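Local atomic coordinates of alpha-rhamnosidase (Dictyoglomus thermophilum, PDB entry 6I60), a protein that probably hydrolyses terminal non-reducing alpha-L-rhamnose residues in alpha-L-rhamnosides, such as rhamnosylated natural flavonoids. Residues S54-H59 with R863-K868; D306-I311 with V416-G421; C614-V619 with E805-L810. All blocks are in the same frame, centred on the assembly; numbering follows the deposited sequence.

Contact 1 is the buried one: a lysine of the N-terminal immunoglobulin-like region reaches the carbonyl-lined turn of a C-terminal hairpin. Contacts 2 and 3 are only partly buried and carry more side-chain chemistry. Contact 2 joins the N-terminal rhamnosidase region to the concanavalin-like region by a parallel strand pairing, with charged groups around it. Contact 3 stays within the six-hairpin glycosidase domain, where two helix-connecting loops meet through an arginine, a glutamate and a proline-tryptophan pair. The three share no secondary-structure element: their centres lie 41 to 51 Å apart, and contacts 1 and 3 fall on opposite sides of the chain's centre.

Contact 1 of 3, residues S54-H59 with R863-K868; sequences SWKLRH and RLNTIK
Two groups grip Thr866 OG1 at the hairpin tip that the side chain of Lys56 approaches. The hydroxyl oxygen accepts the backbone N-H of Lys868 at 3.2 Å, with an N-H...O angle of 153°, forming an ST turn, and it is also hydrogen-bonded to Gly869 O. Both bonds brace the bend where the chain doubles back from strand 859-866 into strand 869-877.

Lys56 brings its ammonium nitrogen to a group of oxygens at the end of strand 859-866. Lys56 NZ lies 3.6 Å from Ile867 O. Thr866 O is modelled nearer still, too close to be reliable, so the exact bonding of the nitrogen remains doubtful. The lysine runs nearly straight from its backbone and turns only at its last bond (chi4 -60°), which swings NZ in among the carbonyls. The aliphatic part passes over the turn, with Lys56 CG 4.0 Å from Ile867 O. Asn865 takes a lesser part: its OD1 stays 4.0 Å from Lys56 NZ, the two side chains crossing at about a right angle.

Gln98 ties the two segments together from beside them: its amide nitrogen donates to Trp55 O, and its amide oxygen pairs with Lys868 NZ. The contact thereby joins the end of strand 52-56, the middle strand of a three-stranded sheet, to the tip of a hairpin in the C-terminal domain.

The pairings to rely on are thus those through Gln98, while the oxygens near Lys56 NZ, with Asp34 touching the same side chain, would probably suit its positive charge.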
# COMPACT_ATOMS: atom_id res chain seq x y z
N SER A 54 -19.39 0.02 -6.13
CA SER A 54 -19.59 0.11 -4.69
C SER A 54 -20.25 1.44 -4.35
O SER A 54 -20.22 2.38 -5.14
CB SER A 54 -18.27 -0.04 -3.93
OG SER A 54 -17.20 0.59 -4.62
N TRP A 55 -20.85 1.49 -3.16
CA TRP A 55 -21.53 2.69 -2.70
C TRP A 55 -21.71 2.61 -1.19
O TRP A 55 -21.68 1.53 -0.60
CB TRP A 55 -22.89 2.86 -3.38
CG TRP A 55 -23.77 1.66 -3.24
CD1 TRP A 55 -24.55 1.34 -2.17
CD2 TRP A 55 -23.95 0.61 -4.20
NE1 TRP A 55 -25.21 0.15 -2.41
CE2 TRP A 55 -24.86 -0.31 -3.64
CE3 TRP A 55 -23.43 0.36 -5.48
CZ2 TRP A 55 -25.26 -1.46 -4.32
CZ3 TRP A 55 -23.83 -0.78 -6.14
CH2 TRP A 55 -24.74 -1.68 -5.56
N LYS A 56 -21.91 3.78 -0.58
CA LYS A 56 -22.17 3.91 0.84
C LYS A 56 -23.60 4.37 1.07
O LYS A 56 -24.25 4.91 0.18
CB LYS A 56 -21.19 4.89 1.50
CG LYS A 56 -19.73 4.48 1.36
CD LYS A 56 -18.80 5.62 1.75
CE LYS A 56 -17.34 5.18 1.68
NZ LYS A 56 -17.05 4.04 2.59
N LEU A 57 -24.09 4.15 2.29
CA LEU A 57 -25.49 4.40 2.61
C LEU A 57 -25.61 5.29 3.84
O LEU A 57 -24.73 5.33 4.70
CB LEU A 57 -26.24 3.08 2.86
CG LEU A 57 -26.19 2.08 1.71
CD1 LEU A 57 -26.76 0.74 2.14
CD2 LEU A 57 -26.93 2.63 0.50
N ARG A 58 -26.74 6.01 3.90
CA ARG A 58 -27.05 6.90 5.01
C ARG A 58 -28.56 6.96 5.17
O ARG A 58 -29.28 7.09 4.18
CB ARG A 58 -26.48 8.31 4.76
CG ARG A 58 -27.04 9.38 5.68
CD ARG A 58 -25.93 10.15 6.38
NE ARG A 58 -26.37 11.47 6.84
CZ ARG A 58 -25.55 12.44 7.22
NH1 ARG A 58 -24.24 12.25 7.19
NH2 ARG A 58 -26.04 13.60 7.63
N HIS A 59 -29.03 6.85 6.41
CA HIS A 59 -30.46 6.84 6.69
C HIS A 59 -30.75 7.76 7.87
O HIS A 59 -29.88 8.06 8.69
CB HIS A 59 -30.96 5.42 6.99
CG HIS A 59 -32.41 5.22 6.71
ND1 HIS A 59 -33.39 5.49 7.64
CD2 HIS A 59 -33.06 4.78 5.60
CE1 HIS A 59 -34.58 5.22 7.12
NE2 HIS A 59 -34.40 4.79 5.88
N ARG A 863 -11.10 6.19 14.60
CA ARG A 863 -12.15 6.51 13.65
C ARG A 863 -11.71 6.02 12.28
O ARG A 863 -10.68 6.47 11.76
CB ARG A 863 -12.44 8.01 13.63
CG ARG A 863 -13.43 8.43 12.55
CD ARG A 863 -13.61 9.94 12.51
NE ARG A 863 -12.61 10.59 11.67
CZ ARG A 863 -12.65 10.63 10.34
NH1 ARG A 863 -13.64 10.04 9.68
NH2 ARG A 863 -11.69 11.24 9.66
N LEU A 864 -12.48 5.11 11.69
CA LEU A 864 -12.16 4.51 10.41
C LEU A 864 -13.22 4.85 9.38
O LEU A 864 -14.41 4.97 9.70
CB LEU A 864 -12.03 2.98 10.52
CG LEU A 864 -11.34 2.41 11.76
CD1 LEU A 864 -11.79 0.98 12.02
CD2 LEU A 864 -9.83 2.47 11.61
N ASN A 865 -12.78 5.01 8.13
CA ASN A 865 -13.68 5.16 6.99
C ASN A 865 -13.59 3.87 6.18
O ASN A 865 -12.69 3.70 5.35
CB ASN A 865 -13.30 6.38 6.15
CG ASN A 865 -14.17 6.54 4.92
OD1 ASN A 865 -15.38 6.77 5.02
ND2 ASN A 865 -13.56 6.41 3.74
N THR A 866 -14.53 2.96 6.42
CA THR A 866 -14.49 1.63 5.83
C THR A 866 -15.30 1.61 4.53
O THR A 866 -15.71 2.65 4.01
CB THR A 866 -15.01 0.60 6.82
OG1 THR A 866 -16.43 0.73 6.95
CG2 THR A 866 -14.36 0.80 8.19
N ILE A 867 -15.54 0.40 4.01
CA ILE A 867 -16.33 0.25 2.79
C ILE A 867 -17.81 0.51 3.05
O ILE A 867 -18.56 0.77 2.11
CB ILE A 867 -16.10 -1.15 2.19
CG1 ILE A 867 -16.07 -1.07 0.66
CG2 ILE A 867 -17.15 -2.14 2.67
CD1 ILE A 867 -14.91 -0.27 0.11
N LYS A 868 -18.24 0.46 4.31
CA LYS A 868 -19.63 0.71 4.67
C LYS A 868 -19.86 2.11 5.21
O LYS A 868 -21.02 2.48 5.45
CB LYS A 868 -20.10 -0.32 5.70
CG LYS A 868 -20.10 -1.76 5.20
CD LYS A 868 -20.93 -2.66 6.10
CE LYS A 868 -21.26 -3.98 5.43
NZ LYS A 868 -21.79 -3.80 4.06

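Contact 2 of 3, residues D306-I311 with V416-G421; sequences DGRKEI and VYITKG
Ile418 and Asp306 lie on the same face of a parallel strand pairing, and their side chains cross obliquely. The methyl Ile418 CD1 rests 3.6 Å from Asp306 CG, while the second branch, Ile418 CG2, sits over one face of the Arg308 guanidinium, 3.7 Å from Arg308 NE. That guanidinium meets the aspartate edge-on and in one plane. Arg308 NH2 donates to Asp306 OD1 at 2.8 Å, and Arg308 NE to Asp306 OD2, each oxygen accepting through its syn lone pair. The bend at chi3 (-49°) brings the arginine back to this side-on grip. Lys309 NZ reaches Asp306 OD1 from above the carboxylate plane, and the backbone N of Arg308 closes an Asx turn on Asp306 OD2; each carboxylate oxygen thus accepts two donors.

Gly307 N donates to Ile418 O at 3.0 Å, in the carbonyl plane. A side chain on Gly307 would run into Lys420 CG, which passes 3.5 Å from Gly307 O. Farther along, Lys420 NZ forms a salt bridge with Glu310 OE2 at 2.7 Å, coming in 49° out of the carboxylate plane.

Strand 302-306 is flanked by strand 288-298, antiparallel to it, and by strand 414-418, parallel to it; strand 414-418 pairs in turn with strand 388-394, so that strands of two sequence regions run side by side.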
# COMPACT_ATOMS: atom_id res chain seq x y z
N ASP A 306 21.84 18.79 -16.61
CA ASP A 306 22.74 19.81 -17.14
C ASP A 306 21.89 20.86 -17.84
O ASP A 306 21.39 20.64 -18.95
CB ASP A 306 23.77 19.20 -18.09
CG ASP A 306 24.89 20.16 -18.43
OD1 ASP A 306 26.02 19.69 -18.68
OD2 ASP A 306 24.65 21.38 -18.44
N GLY A 307 21.73 22.02 -17.19
CA GLY A 307 20.92 23.08 -17.75
C GLY A 307 21.49 23.69 -19.01
O GLY A 307 20.75 24.34 -19.76
N ARG A 308 22.78 23.50 -19.27
CA ARG A 308 23.37 24.04 -20.49
C ARG A 308 22.90 23.29 -21.72
O ARG A 308 22.73 23.89 -22.79
CB ARG A 308 24.90 24.00 -20.38
CG ARG A 308 25.46 24.82 -19.23
CD ARG A 308 26.91 24.48 -18.95
NE ARG A 308 27.13 23.04 -18.87
CZ ARG A 308 28.33 22.47 -18.83
NH1 ARG A 308 29.42 23.22 -18.86
NH2 ARG A 308 28.43 21.15 -18.75
N LYS A 309 22.66 21.98 -21.60
CA LYS A 309 22.17 21.15 -22.71
C LYS A 309 20.65 21.09 -22.74
O LYS A 309 20.07 20.05 -23.08
CB LYS A 309 22.77 19.75 -22.62
CG LYS A 309 24.27 19.72 -22.43
CD LYS A 309 24.81 18.30 -22.56
CE LYS A 309 26.28 18.22 -22.15
NZ LYS A 309 26.44 17.78 -20.73
N GLU A 310 19.97 22.18 -22.40
CA GLU A 310 18.51 22.21 -22.32
C GLU A 310 17.95 22.84 -23.59
O GLU A 310 18.10 24.04 -23.81
CB GLU A 310 18.06 22.98 -21.08
CG GLU A 310 16.56 23.18 -21.00
CD GLU A 310 16.10 23.55 -19.61
OE1 GLU A 310 16.59 22.94 -18.64
OE2 GLU A 310 15.26 24.47 -19.49
N ILE A 311 17.31 22.02 -24.42
CA ILE A 311 16.69 22.50 -25.65
C ILE A 311 15.50 23.37 -25.29
O ILE A 311 14.43 22.87 -24.91
CB ILE A 311 16.27 21.33 -26.56
CG1 ILE A 311 17.49 20.50 -26.97
CG2 ILE A 311 15.54 21.85 -27.79
CD1 ILE A 311 17.60 19.19 -26.25
N VAL A 416 22.71 15.94 -9.21
CA VAL A 416 23.62 16.97 -9.67
C VAL A 416 22.89 17.87 -10.65
O VAL A 416 22.25 17.39 -11.59
CB VAL A 416 24.88 16.36 -10.33
CG1 VAL A 416 25.62 17.41 -11.14
CG2 VAL A 416 25.78 15.75 -9.28
N TYR A 417 22.97 19.18 -10.42
CA TYR A 417 22.36 20.17 -11.30
C TYR A 417 23.42 21.19 -11.71
O TYR A 417 24.07 21.79 -10.85
CB TYR A 417 21.19 20.88 -10.62
CG TYR A 417 20.61 22.02 -11.42
CD1 TYR A 417 19.81 21.78 -12.54
CD2 TYR A 417 20.86 23.34 -11.07
CE1 TYR A 417 19.28 22.83 -13.27
CE2 TYR A 417 20.33 24.39 -11.79
CZ TYR A 417 19.54 24.13 -12.89
OH TYR A 417 19.02 25.17 -13.62
N ILE A 418 23.60 21.37 -13.02
CA ILE A 418 24.53 22.34 -13.57
C ILE A 418 23.73 23.56 -14.01
O ILE A 418 22.84 23.45 -14.85
CB ILE A 418 25.34 21.76 -14.73
CG1 ILE A 418 26.15 20.55 -14.26
CG2 ILE A 418 26.27 22.81 -15.32
CD1 ILE A 418 25.89 19.30 -15.06
N THR A 419 24.05 24.72 -13.43
CA THR A 419 23.24 25.91 -13.62
C THR A 419 23.37 26.45 -15.04
O THR A 419 24.32 26.15 -15.78
CB THR A 419 23.65 26.99 -12.62
OG1 THR A 419 24.93 27.53 -12.98
CG2 THR A 419 23.73 26.41 -11.21
N LYS A 420 22.39 27.27 -15.43
CA LYS A 420 22.40 27.96 -16.71
C LYS A 420 22.80 29.42 -16.61
O LYS A 420 23.23 30.00 -17.61
CB LYS A 420 21.02 27.87 -17.38
CG LYS A 420 20.27 26.58 -17.09
CD LYS A 420 18.78 26.83 -16.95
CE LYS A 420 17.99 25.55 -17.14
NZ LYS A 420 16.61 25.83 -17.64
N GLY A 421 22.65 30.03 -15.43
CA GLY A 421 23.05 31.41 -15.23
C GLY A 421 22.00 32.43 -15.63
O GLY A 421 22.32 33.49 -16.18

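Contact 3 of 3, residues C614-V619 with E805-L810; sequences CQPGTV and ERWEKL
A type II beta turn from Gln615 to Thr618 presents its backbone to the 805-810 loop. At its third position Gly617, with positive phi, turns its N-H toward the carboxylate of Glu808. Gly617 N donates to Glu808 OE2, although the modelled bond is very short and its length is doubtful. Tyr789 OH is a second partner of the same oxygen.

Beside the turn, Arg806 bends twice, at chi2 (-90°) and chi3 (-43°), and lays its guanidinium against the loop. Arg806 NH2 makes a weak hydrogen bond to Thr618 O, 3.0 Å away and near the guanidinium plane. Val619 CG2 covers one face of the group, 3.5 Å from Arg806 CZ, the two side chains crossing at about a right angle. Cys614 SG packs obliquely, 3.7 Å from Arg806 CD. With an alanine at Arg806, Thr618 O would probably lose this donor and Val619 CG2 the flat group it covers, leaving a gap beside Cys614 SG.

Both segments are loops between helices of the six-hairpin glycosidase domain: residues 614-619 lead to helix 626-648, whereas the loop of residues 805-810 leads to helix 826-835. Glu805, which is salt-bridged to Arg500, has its side chain about 3 Å from a bound triethylene glycol, probably a remnant of the crystallisation liquor.

Pro616 and Trp807 lie side by side, pointing the same way, with Pro616 CG 3.7 Å from Trp807 CD1. The indole also meets Phe792 edge-to-face and the ring of Phe823 at about 50°.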
# COMPACT_ATOMS: atom_id res chain seq x y z
N CYS A 614 15.26 -11.40 12.19
CA CYS A 614 15.74 -10.28 13.01
C CYS A 614 15.12 -10.29 14.41
O CYS A 614 14.42 -9.36 14.82
CB CYS A 614 15.50 -8.95 12.31
SG CYS A 614 16.50 -8.73 10.83
N GLN A 615 15.39 -11.37 15.14
CA GLN A 615 15.14 -11.37 16.57
C GLN A 615 16.19 -10.50 17.26
O GLN A 615 17.24 -10.22 16.68
CB GLN A 615 15.18 -12.80 17.11
CG GLN A 615 14.33 -13.79 16.32
CD GLN A 615 14.35 -15.19 16.93
OE1 GLN A 615 15.36 -15.63 17.49
NE2 GLN A 615 13.22 -15.89 16.83
N PRO A 616 15.91 -10.05 18.48
CA PRO A 616 16.88 -9.18 19.17
C PRO A 616 18.25 -9.83 19.28
O PRO A 616 18.40 -10.92 19.83
CB PRO A 616 16.24 -8.97 20.55
CG PRO A 616 14.79 -9.12 20.30
CD PRO A 616 14.65 -10.17 19.23
N GLY A 617 19.25 -9.15 18.73
CA GLY A 617 20.62 -9.62 18.81
C GLY A 617 21.00 -10.67 17.80
O GLY A 617 21.92 -11.45 18.04
N THR A 618 20.33 -10.70 16.65
CA THR A 618 20.58 -11.72 15.65
C THR A 618 19.93 -11.30 14.34
O THR A 618 19.14 -10.35 14.29
CB THR A 618 20.05 -13.09 16.09
OG1 THR A 618 20.65 -14.12 15.31
CG2 THR A 618 18.54 -13.13 15.92
N VAL A 619 20.27 -12.03 13.28
CA VAL A 619 19.60 -11.93 11.99
C VAL A 619 18.85 -13.22 11.67
O VAL A 619 17.65 -13.19 11.39
CB VAL A 619 20.61 -11.59 10.87
CG1 VAL A 619 20.02 -11.89 9.51
CG2 VAL A 619 21.02 -10.13 10.95
N GLU A 805 15.04 -1.42 10.85
CA GLU A 805 15.10 -2.81 10.39
C GLU A 805 15.48 -3.75 11.52
O GLU A 805 14.98 -4.89 11.57
CB GLU A 805 16.10 -2.93 9.24
CG GLU A 805 16.35 -4.35 8.75
CD GLU A 805 17.19 -4.39 7.50
OE1 GLU A 805 17.82 -3.36 7.17
OE2 GLU A 805 17.23 -5.45 6.84
N ARG A 806 16.33 -3.31 12.45
CA ARG A 806 16.80 -4.12 13.56
C ARG A 806 16.50 -3.44 14.88
O ARG A 806 16.38 -2.21 14.95
CB ARG A 806 18.30 -4.39 13.44
CG ARG A 806 18.81 -4.45 12.01
CD ARG A 806 18.75 -5.86 11.47
NE ARG A 806 19.22 -6.83 12.46
CZ ARG A 806 20.49 -7.15 12.63
NH1 ARG A 806 21.43 -6.60 11.88
NH2 ARG A 806 20.83 -8.04 13.56
N TRP A 807 16.37 -4.25 15.94
CA TRP A 807 16.13 -3.69 17.26
C TRP A 807 17.32 -2.88 17.75
O TRP A 807 17.15 -1.84 18.40
CB TRP A 807 15.81 -4.82 18.25
CG TRP A 807 14.56 -5.59 17.94
CD1 TRP A 807 14.48 -6.86 17.45
CD2 TRP A 807 13.21 -5.14 18.11
NE1 TRP A 807 13.17 -7.23 17.30
CE2 TRP A 807 12.37 -6.20 17.70
CE3 TRP A 807 12.63 -3.95 18.56
CZ2 TRP A 807 10.98 -6.10 17.73
CZ3 TRP A 807 11.25 -3.85 18.59
CH2 TRP A 807 10.44 -4.92 18.18
N GLU A 808 18.53 -3.34 17.44
CA GLU A 808 19.74 -2.66 17.89
C GLU A 808 19.99 -1.41 17.07
O GLU A 808 19.72 -1.37 15.86
CB GLU A 808 20.95 -3.59 17.80
CG GLU A 808 20.78 -4.90 18.56
CD GLU A 808 20.10 -5.98 17.74
OE1 GLU A 808 20.28 -5.99 16.50
OE2 GLU A 808 19.39 -6.82 18.33
N LYS A 809 20.52 -0.37 17.72
CA LYS A 809 20.91 0.84 17.02
C LYS A 809 22.17 0.57 16.20
O LYS A 809 23.25 0.36 16.76
CB LYS A 809 21.14 1.98 18.01
CG LYS A 809 21.80 3.21 17.41
CD LYS A 809 21.07 4.48 17.81
CE LYS A 809 21.97 5.69 17.66
NZ LYS A 809 21.27 6.94 18.07
N LEU A 810 22.03 0.55 14.88
CA LEU A 810 23.14 0.23 13.98
C LEU A 810 23.19 1.28 12.88
O LEU A 810 22.20 1.50 12.18
CB LEU A 810 22.98 -1.17 13.39
CG LEU A 810 23.10 -2.32 14.38
CD1 LEU A 810 22.09 -3.41 14.09
CD2 LEU A 810 24.51 -2.88 14.36